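Lipase aflb (Neosartorya fumigata, PDB 6IDY) probably hydrolyses the ester bonds of lipids, as an alpha/beta-hydrolase lipase that carries a bound calcium ion. Local coordinates at residues Leu16-Ile29 with Leu416-Lys428. Sequence-based numbering, arbitrary orientation.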
ATOM      1  N   LEU A  16      -4.529  -0.446  19.599  1.00 39.75           N
ATOM      2  CA  LEU A  16      -3.243   0.115  19.198  1.00 38.71           C
ATOM      3  C   LEU A  16      -2.422   0.423  20.461  1.00 43.34           C
ATOM      4  O   LEU A  16      -1.238   0.081  20.514  1.00 43.21           O
ATOM      5  CB  LEU A  16      -3.483   1.387  18.362  1.00 38.29           C
ATOM      6  CG  LEU A  16      -2.327   1.961  17.555  1.00 41.80           C
ATOM      7  CD1 LEU A  16      -1.947   1.049  16.436  1.00 40.72           C
ATOM      8  CD2 LEU A  16      -2.708   3.299  16.955  1.00 43.26           C
ATOM      9  N   VAL A  17      -3.085   0.986  21.500  1.00 39.72           N
ATOM     10  CA  VAL A  17      -2.505   1.303  22.809  1.00 39.79           C
ATOM     11  C   VAL A  17      -1.971   0.037  23.498  1.00 42.59           C
ATOM     12  O   VAL A  17      -0.809   0.029  23.899  1.00 43.09           O
ATOM     13  CB  VAL A  17      -3.492   2.113  23.704  1.00 44.31           C
ATOM     14  CG1 VAL A  17      -3.091   2.072  25.180  1.00 45.03           C
ATOM     15  CG2 VAL A  17      -3.601   3.556  23.225  1.00 43.78           C
ATOM     16  N   SER A  18      -2.803  -1.027  23.609  1.00 37.86           N
ATOM     17  CA  SER A  18      -2.427  -2.296  24.247  1.00 37.15           C
ATOM     18  C   SER A  18      -1.267  -2.994  23.529  1.00 38.58           C
ATOM     19  O   SER A  18      -0.339  -3.453  24.193  1.00 37.88           O
ATOM     20  CB  SER A  18      -3.631  -3.225  24.392  1.00 40.87           C
ATOM     21  OG  SER A  18      -3.970  -3.856  23.169  1.00 53.36           O
ATOM     22  N   ILE A  19      -1.299  -3.042  22.180  1.00 34.73           N
ATOM     23  CA  ILE A  19      -0.228  -3.652  21.379  1.00 34.01           C
ATOM     24  C   ILE A  19       1.099  -2.924  21.626  1.00 36.92           C
ATOM     25  O   ILE A  19       2.103  -3.570  21.934  1.00 37.52           O
ATOM     26  CB  ILE A  19      -0.587  -3.738  19.869  1.00 36.65           C
ATOM     27  CG1 ILE A  19      -1.766  -4.698  19.626  1.00 37.36           C
ATOM     28  CG2 ILE A  19       0.633  -4.155  19.038  1.00 36.56           C
ATOM     29  CD1 ILE A  19      -2.506  -4.440  18.340  1.00 42.42           C
ATOM     30  N   LEU A  20       1.084  -1.585  21.541  1.00 32.28           N
ATOM     31  CA  LEU A  20       2.286  -0.780  21.740  1.00 31.79           C
ATOM     32  C   LEU A  20       2.798  -0.798  23.189  1.00 36.04           C
ATOM     33  O   LEU A  20       4.014  -0.773  23.386  1.00 36.13           O
ATOM     34  CB  LEU A  20       2.101   0.649  21.206  1.00 31.34           C
ATOM     35  CG  LEU A  20       1.957   0.748  19.677  1.00 34.70           C
ATOM     36  CD1 LEU A  20       1.235   2.005  19.273  1.00 34.60           C
ATOM     37  CD2 LEU A  20       3.296   0.629  18.972  1.00 35.76           C
ATOM     38  N   SER A  21       1.894  -0.884  24.187  1.00 32.98           N
ATOM     39  CA  SER A  21       2.280  -0.958  25.609  1.00 34.05           C
ATOM     40  C   SER A  21       2.948  -2.305  25.897  1.00 38.00           C
ATOM     41  O   SER A  21       3.940  -2.347  26.625  1.00 38.17           O
ATOM     42  CB  SER A  21       1.071  -0.770  26.522  1.00 36.79           C
ATOM     43  OG  SER A  21       0.468   0.490  26.280  1.00 44.43           O
ATOM     44  N   SER A  22       2.416  -3.392  25.297  1.00 34.56           N
ATOM     45  CA  SER A  22       2.959  -4.747  25.413  1.00 35.33           C
ATOM     46  C   SER A  22       4.343  -4.798  24.765  1.00 40.26           C
ATOM     47  O   SER A  22       5.259  -5.373  25.351  1.00 40.62           O
ATOM     48  CB  SER A  22       2.036  -5.759  24.739  1.00 38.43           C
ATOM     49  OG  SER A  22       0.758  -5.760  25.353  1.00 50.35           O
ATOM     50  N   ALA A  23       4.495  -4.173  23.570  1.00 36.25           N
ATOM     51  CA  ALA A  23       5.754  -4.104  22.821  1.00 35.73           C
ATOM     52  C   ALA A  23       6.834  -3.337  23.593  1.00 40.50           C
ATOM     53  O   ALA A  23       8.001  -3.735  23.566  1.00 39.89           O
ATOM     54  CB  ALA A  23       5.522  -3.470  21.458  1.00 35.33           C
ATOM     55  N   ALA A  24       6.434  -2.268  24.313  1.00 38.03           N
ATOM     56  CA  ALA A  24       7.322  -1.456  25.155  1.00 38.43           C
ATOM     57  C   ALA A  24       7.883  -2.294  26.307  1.00 43.24           C
ATOM     58  O   ALA A  24       9.002  -2.046  26.762  1.00 42.84           O
ATOM     59  CB  ALA A  24       6.561  -0.262  25.713  1.00 39.43           C
ATOM     60  N   ASN A  25       7.104  -3.297  26.759  1.00 40.38           N
ATOM     61  CA  ASN A  25       7.472  -4.208  27.848  1.00 41.44           C
ATOM     62  C   ASN A  25       7.913  -5.579  27.317  1.00 44.68           C
ATOM     63  O   ASN A  25       8.022  -6.545  28.079  1.00 44.56           O
ATOM     64  CB  ASN A  25       6.311  -4.338  28.835  1.00 42.59           C
ATOM     65  CG  ASN A  25       5.979  -3.048  29.536  1.00 60.24           C
ATOM     66  OD1 ASN A  25       6.853  -2.367  30.089  1.00 50.73           O
ATOM     67  ND2 ASN A  25       4.707  -2.683  29.524  1.00 54.13           N
ATOM     68  N   ASP A  26       8.190  -5.648  26.008  1.00 39.44           N
ATOM     69  CA  ASP A  26       8.619  -6.867  25.344  1.00 38.83           C
ATOM     70  C   ASP A  26      10.137  -6.869  25.193  1.00 43.42           C
ATOM     71  O   ASP A  26      10.700  -6.092  24.414  1.00 41.77           O
ATOM     72  CB  ASP A  26       7.894  -7.033  23.992  1.00 39.08           C
ATOM     73  CG  ASP A  26       8.050  -8.378  23.315  1.00 47.13           C
ATOM     74  OD1 ASP A  26       8.827  -9.221  23.827  1.00 47.97           O
ATOM     75  OD2 ASP A  26       7.405  -8.588  22.263  1.00 52.18           O
ATOM     76  N   SER A  27      10.787  -7.754  25.968  1.00 41.94           N
ATOM     77  CA  SER A  27      12.235  -7.965  26.021  1.00 42.61           C
ATOM     78  C   SER A  27      12.854  -8.396  24.675  1.00 45.85           C
ATOM     79  O   SER A  27      14.050  -8.183  24.464  1.00 45.66           O
ATOM     80  CB  SER A  27      12.567  -8.987  27.102  1.00 48.04           C
ATOM     81  OG  SER A  27      13.945  -8.935  27.426  1.00 62.30           O
ATOM     82  N   SER A  28      12.045  -9.002  23.774  1.00 41.43           N
ATOM     83  CA  SER A  28      12.502  -9.457  22.456  1.00 40.31           C
ATOM     84  C   SER A  28      12.779  -8.290  21.506  1.00 43.18           C
ATOM     85  O   SER A  28      13.588  -8.426  20.590  1.00 42.25           O
ATOM     86  CB  SER A  28      11.487 -10.415  21.836  1.00 42.92           C
ATOM     87  OG  SER A  28      10.240  -9.800  21.562  1.00 47.70           O
ATOM     88  N   ILE A  29      12.103  -7.152  21.732  1.00 39.76           N
ATOM     89  CA  ILE A  29      12.197  -5.928  20.934  1.00 38.98           C
ATOM     90  C   ILE A  29      13.453  -5.112  21.313  1.00 45.86           C
ATOM     91  O   ILE A  29      13.834  -5.073  22.487  1.00 45.70           O
ATOM     92  CB  ILE A  29      10.869  -5.111  21.083  1.00 41.47           C
ATOM     93  CG1 ILE A  29       9.604  -5.961  20.746  1.00 41.27           C
ATOM     94  CG2 ILE A  29      10.883  -3.792  20.301  1.00 41.48           C
ATOM     95  CD1 ILE A  29       9.430  -6.458  19.269  1.00 47.21           C
ATOM     96  N   LEU A 416       1.410   4.477  12.663  1.00 24.05           N
ATOM     97  CA  LEU A 416       1.213   4.039  14.046  1.00 24.44           C
ATOM     98  C   LEU A 416       0.690   2.606  14.078  1.00 26.78           C
ATOM     99  O   LEU A 416       1.120   1.812  14.911  1.00 26.60           O
ATOM    100  CB  LEU A 416       0.273   4.994  14.795  1.00 25.50           C
ATOM    101  CG  LEU A 416       0.655   6.486  14.777  1.00 31.33           C
ATOM    102  CD1 LEU A 416      -0.480   7.335  15.325  1.00 32.23           C
ATOM    103  CD2 LEU A 416       1.944   6.753  15.571  1.00 34.62           C
ATOM    104  N   ILE A 417      -0.199   2.261  13.139  1.00 23.22           N
ATOM    105  CA  ILE A 417      -0.724   0.901  13.004  1.00 22.12           C
ATOM    106  C   ILE A 417       0.399  -0.008  12.477  1.00 23.82           C
ATOM    107  O   ILE A 417       0.621  -1.095  13.028  1.00 22.86           O
ATOM    108  CB  ILE A 417      -1.992   0.864  12.107  1.00 24.46           C
ATOM    109  CG1 ILE A 417      -3.168   1.570  12.805  1.00 25.80           C
ATOM    110  CG2 ILE A 417      -2.355  -0.581  11.733  1.00 23.88           C
ATOM    111  CD1 ILE A 417      -4.350   1.865  11.893  1.00 32.89           C
ATOM    112  N   ALA A 418       1.126   0.465  11.440  1.00 19.12           N
ATOM    113  CA  ALA A 418       2.239  -0.277  10.847  1.00 18.66           C
ATOM    114  C   ALA A 418       3.277  -0.667  11.910  1.00 23.68           C
ATOM    115  O   ALA A 418       3.705  -1.822  11.933  1.00 23.66           O
ATOM    116  CB  ALA A 418       2.878   0.514   9.713  1.00 18.43           C
ATOM    117  N   LEU A 419       3.596   0.258  12.849  1.00 21.12           N
ATOM    118  CA  LEU A 419       4.541  -0.018  13.928  1.00 21.96           C
ATOM    119  C   LEU A 419       4.005  -1.081  14.883  1.00 25.87           C
ATOM    120  O   LEU A 419       4.731  -2.024  15.198  1.00 24.51           O
ATOM    121  CB  LEU A 419       4.947   1.249  14.705  1.00 22.63           C
ATOM    122  CG  LEU A 419       6.022   1.025  15.789  1.00 27.39           C
ATOM    123  CD1 LEU A 419       7.347   0.567  15.182  1.00 26.37           C
ATOM    124  CD2 LEU A 419       6.203   2.249  16.643  1.00 28.51           C
ATOM    125  N   ALA A 420       2.736  -0.935  15.320  1.00 22.38           N
ATOM    126  CA  ALA A 420       2.069  -1.884  16.207  1.00 22.17           C
ATOM    127  C   ALA A 420       2.062  -3.289  15.595  1.00 25.55           C
ATOM    128  O   ALA A 420       2.444  -4.234  16.275  1.00 25.48           O
ATOM    129  CB  ALA A 420       0.646  -1.424  16.484  1.00 23.15           C
ATOM    130  N   GLU A 421       1.688  -3.416  14.299  1.00 21.62           N
ATOM    131  CA  GLU A 421       1.667  -4.704  13.595  1.00 20.82           C
ATOM    132  C   GLU A 421       3.069  -5.338  13.501  1.00 25.70           C
ATOM    133  O   GLU A 421       3.211  -6.539  13.752  1.00 25.79           O
ATOM    134  CB  GLU A 421       1.035  -4.565  12.199  1.00 21.20           C
ATOM    135  CG  GLU A 421      -0.484  -4.432  12.205  1.00 26.28           C
ATOM    136  CD  GLU A 421      -1.264  -5.659  12.636  1.00 36.21           C
ATOM    137  OE1 GLU A 421      -0.811  -6.790  12.354  1.00 30.09           O
ATOM    138  OE2 GLU A 421      -2.329  -5.490  13.265  1.00 36.28           O
ATOM    139  N   VAL A 422       4.096  -4.539  13.158  1.00 22.77           N
ATOM    140  CA  VAL A 422       5.484  -5.025  13.052  1.00 22.70           C
ATOM    141  C   VAL A 422       5.970  -5.555  14.412  1.00 27.96           C
ATOM    142  O   VAL A 422       6.473  -6.684  14.493  1.00 27.75           O
ATOM    143  CB  VAL A 422       6.454  -3.963  12.442  1.00 25.46           C
ATOM    144  CG1 VAL A 422       7.913  -4.378  12.607  1.00 25.09           C
ATOM    145  CG2 VAL A 422       6.155  -3.735  10.966  1.00 24.23           C
ATOM    146  N   LEU A 423       5.760  -4.762  15.476  1.00 24.73           N
ATOM    147  CA  LEU A 423       6.200  -5.116  16.824  1.00 25.27           C
ATOM    148  C   LEU A 423       5.474  -6.326  17.398  1.00 28.63           C
ATOM    149  O   LEU A 423       6.117  -7.157  18.037  1.00 28.65           O
ATOM    150  CB  LEU A 423       6.140  -3.907  17.773  1.00 26.02           C
ATOM    151  CG  LEU A 423       6.995  -2.672  17.376  1.00 30.55           C
ATOM    152  CD1 LEU A 423       6.986  -1.623  18.476  1.00 31.72           C
ATOM    153  CD2 LEU A 423       8.435  -3.047  17.046  1.00 32.15           C
ATOM    154  N   ALA A 424       4.169  -6.474  17.117  1.00 25.05           N
ATOM    155  CA  ALA A 424       3.379  -7.614  17.606  1.00 25.18           C
ATOM    156  C   ALA A 424       3.595  -8.895  16.791  1.00 27.83           C
ATOM    157  O   ALA A 424       3.204  -9.967  17.249  1.00 28.04           O
ATOM    158  CB  ALA A 424       1.899  -7.260  17.623  1.00 26.03           C
ATOM    159  N   TYR A 425       4.191  -8.795  15.584  1.00 24.06           N
ATOM    160  CA  TYR A 425       4.408  -9.965  14.731  1.00 23.34           C
ATOM    161  C   TYR A 425       5.342 -10.963  15.385  1.00 27.03           C
ATOM    162  O   TYR A 425       6.465 -10.621  15.750  1.00 25.90           O
ATOM    163  CB  TYR A 425       4.919  -9.575  13.336  1.00 23.32           C
ATOM    164  CG  TYR A 425       4.955 -10.740  12.369  1.00 23.72           C
ATOM    165  CD1 TYR A 425       6.049 -11.604  12.323  1.00 25.60           C
ATOM    166  CD2 TYR A 425       3.897 -10.980  11.494  1.00 23.14           C
ATOM    167  CE1 TYR A 425       6.084 -12.680  11.436  1.00 25.74           C
ATOM    168  CE2 TYR A 425       3.933 -12.039  10.589  1.00 23.06           C
ATOM    169  CZ  TYR A 425       5.028 -12.887  10.566  1.00 28.52           C
ATOM    170  OH  TYR A 425       5.070 -13.939   9.681  1.00 31.99           O
ATOM    171  N   LYS A 426       4.855 -12.197  15.543  1.00 24.96           N
ATOM    172  CA  LYS A 426       5.585 -13.304  16.156  1.00 25.78           C
ATOM    173  C   LYS A 426       5.244 -14.607  15.420  1.00 31.94           C
ATOM    174  O   LYS A 426       4.086 -14.796  15.057  1.00 31.73           O
ATOM    175  CB  LYS A 426       5.253 -13.427  17.660  1.00 27.96           C
ATOM    176  CG  LYS A 426       5.780 -12.270  18.500  1.00 34.91           C
ATOM    177  CD  LYS A 426       5.278 -12.278  19.938  1.00 41.46           C
ATOM    178  CE  LYS A 426       5.672 -10.990  20.628  1.00 46.60           C
ATOM    179  NZ  LYS A 426       5.622 -11.108  22.111  1.00 57.55           N
ATOM    180  N   PRO A 427       6.215 -15.518  15.181  1.00 29.94           N
ATOM    181  CA  PRO A 427       7.642 -15.415  15.528  1.00 29.24           C
ATOM    182  C   PRO A 427       8.414 -14.535  14.549  1.00 30.87           C
ATOM    183  O   PRO A 427       8.100 -14.515  13.361  1.00 29.85           O
ATOM    184  CB  PRO A 427       8.102 -16.877  15.539  1.00 31.67           C
ATOM    185  CG  PRO A 427       7.214 -17.568  14.537  1.00 36.66           C
ATOM    186  CD  PRO A 427       5.914 -16.786  14.481  1.00 31.88           C
ATOM    187  N   LYS A 428       9.389 -13.767  15.057  1.00 26.15           N
ATOM    188  CA  LYS A 428      10.208 -12.912  14.205  1.00 24.30           C
ATOM    189  C   LYS A 428      11.274 -13.740  13.501  1.00 26.16           C
ATOM    190  O   LYS A 428      11.568 -14.856  13.933  1.00 25.24           O
ATOM    191  CB  LYS A 428      10.771 -11.700  14.966  1.00 27.37           C
ATOM    192  CG  LYS A 428       9.737 -10.588  15.064  1.00 28.26           C
ATOM    193  CD  LYS A 428      10.260  -9.318  15.691  1.00 31.28           C
ATOM    194  CE  LYS A 428       9.158  -8.287  15.807  1.00 30.03           C
ATOM    195  NZ  LYS A 428       8.147  -8.657  16.838  1.00 25.38           N
TER
HETATM  196  O   HOH W   1       5.714  -6.982  20.825  1.00 40.55           O
HETATM  197  O   HOH W   2       9.642  -9.799  18.930  1.00 39.50           O
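Leu20 and Ala420 have the nearest CA atoms, 5.6 Å apart, where helix 16-24 meets the 416-424 part of helix 414-424; the axes there pass 9.1 Å apart with their N-to-C directions inclined at 49°. Ala420, with its small side chain, probably helps the helices approach: its CB is touched by Leu16 CD1 and by CG2 of Ile19, while Leu20 enters as a knob into the hole formed by Leu416, Leu419, Ala420 and Leu423, its CD2 lying 3.9 Å from Ala420 CA. The Ile19 rotamer, with CG2 anti to the backbone N, places that methyl between Ala420 and Ala424, 3.6 Å from Ala424 CB. One turn further on, Ala23 CB rests against CB and CD1 of Leu423, and the side chains of Ile29 and Leu423 cross at about a right angle, CG2 meeting CD2.

Past the helix ends the contact becomes polar. The extended Lys426 reaches Asp26 in a salt bridge, NZ to OD2 3.1 Å, from above the carboxylate plane. The other oxygen, OD1, accepts from Ser28 N, an Asx turn, and from Ser28 OG on the same face, so both ends of the carboxylate are held. A water donates to Asp26 OD2 and Leu423 O. Lys428, bent at its last torsion (chi4 70°), folds NZ back onto Leu423 O and Tyr425 O, each at 2.8 Å; a second water links this ammonium to Ser28 OG.

This helix-helix packing joins the first modelled helix to the last, about 20 Å from the chain's centre, among helices 31-47 (against Leu20), 81-90 (Leu416, Leu419) and 96-103 (Leu16, Leu416, Ile417).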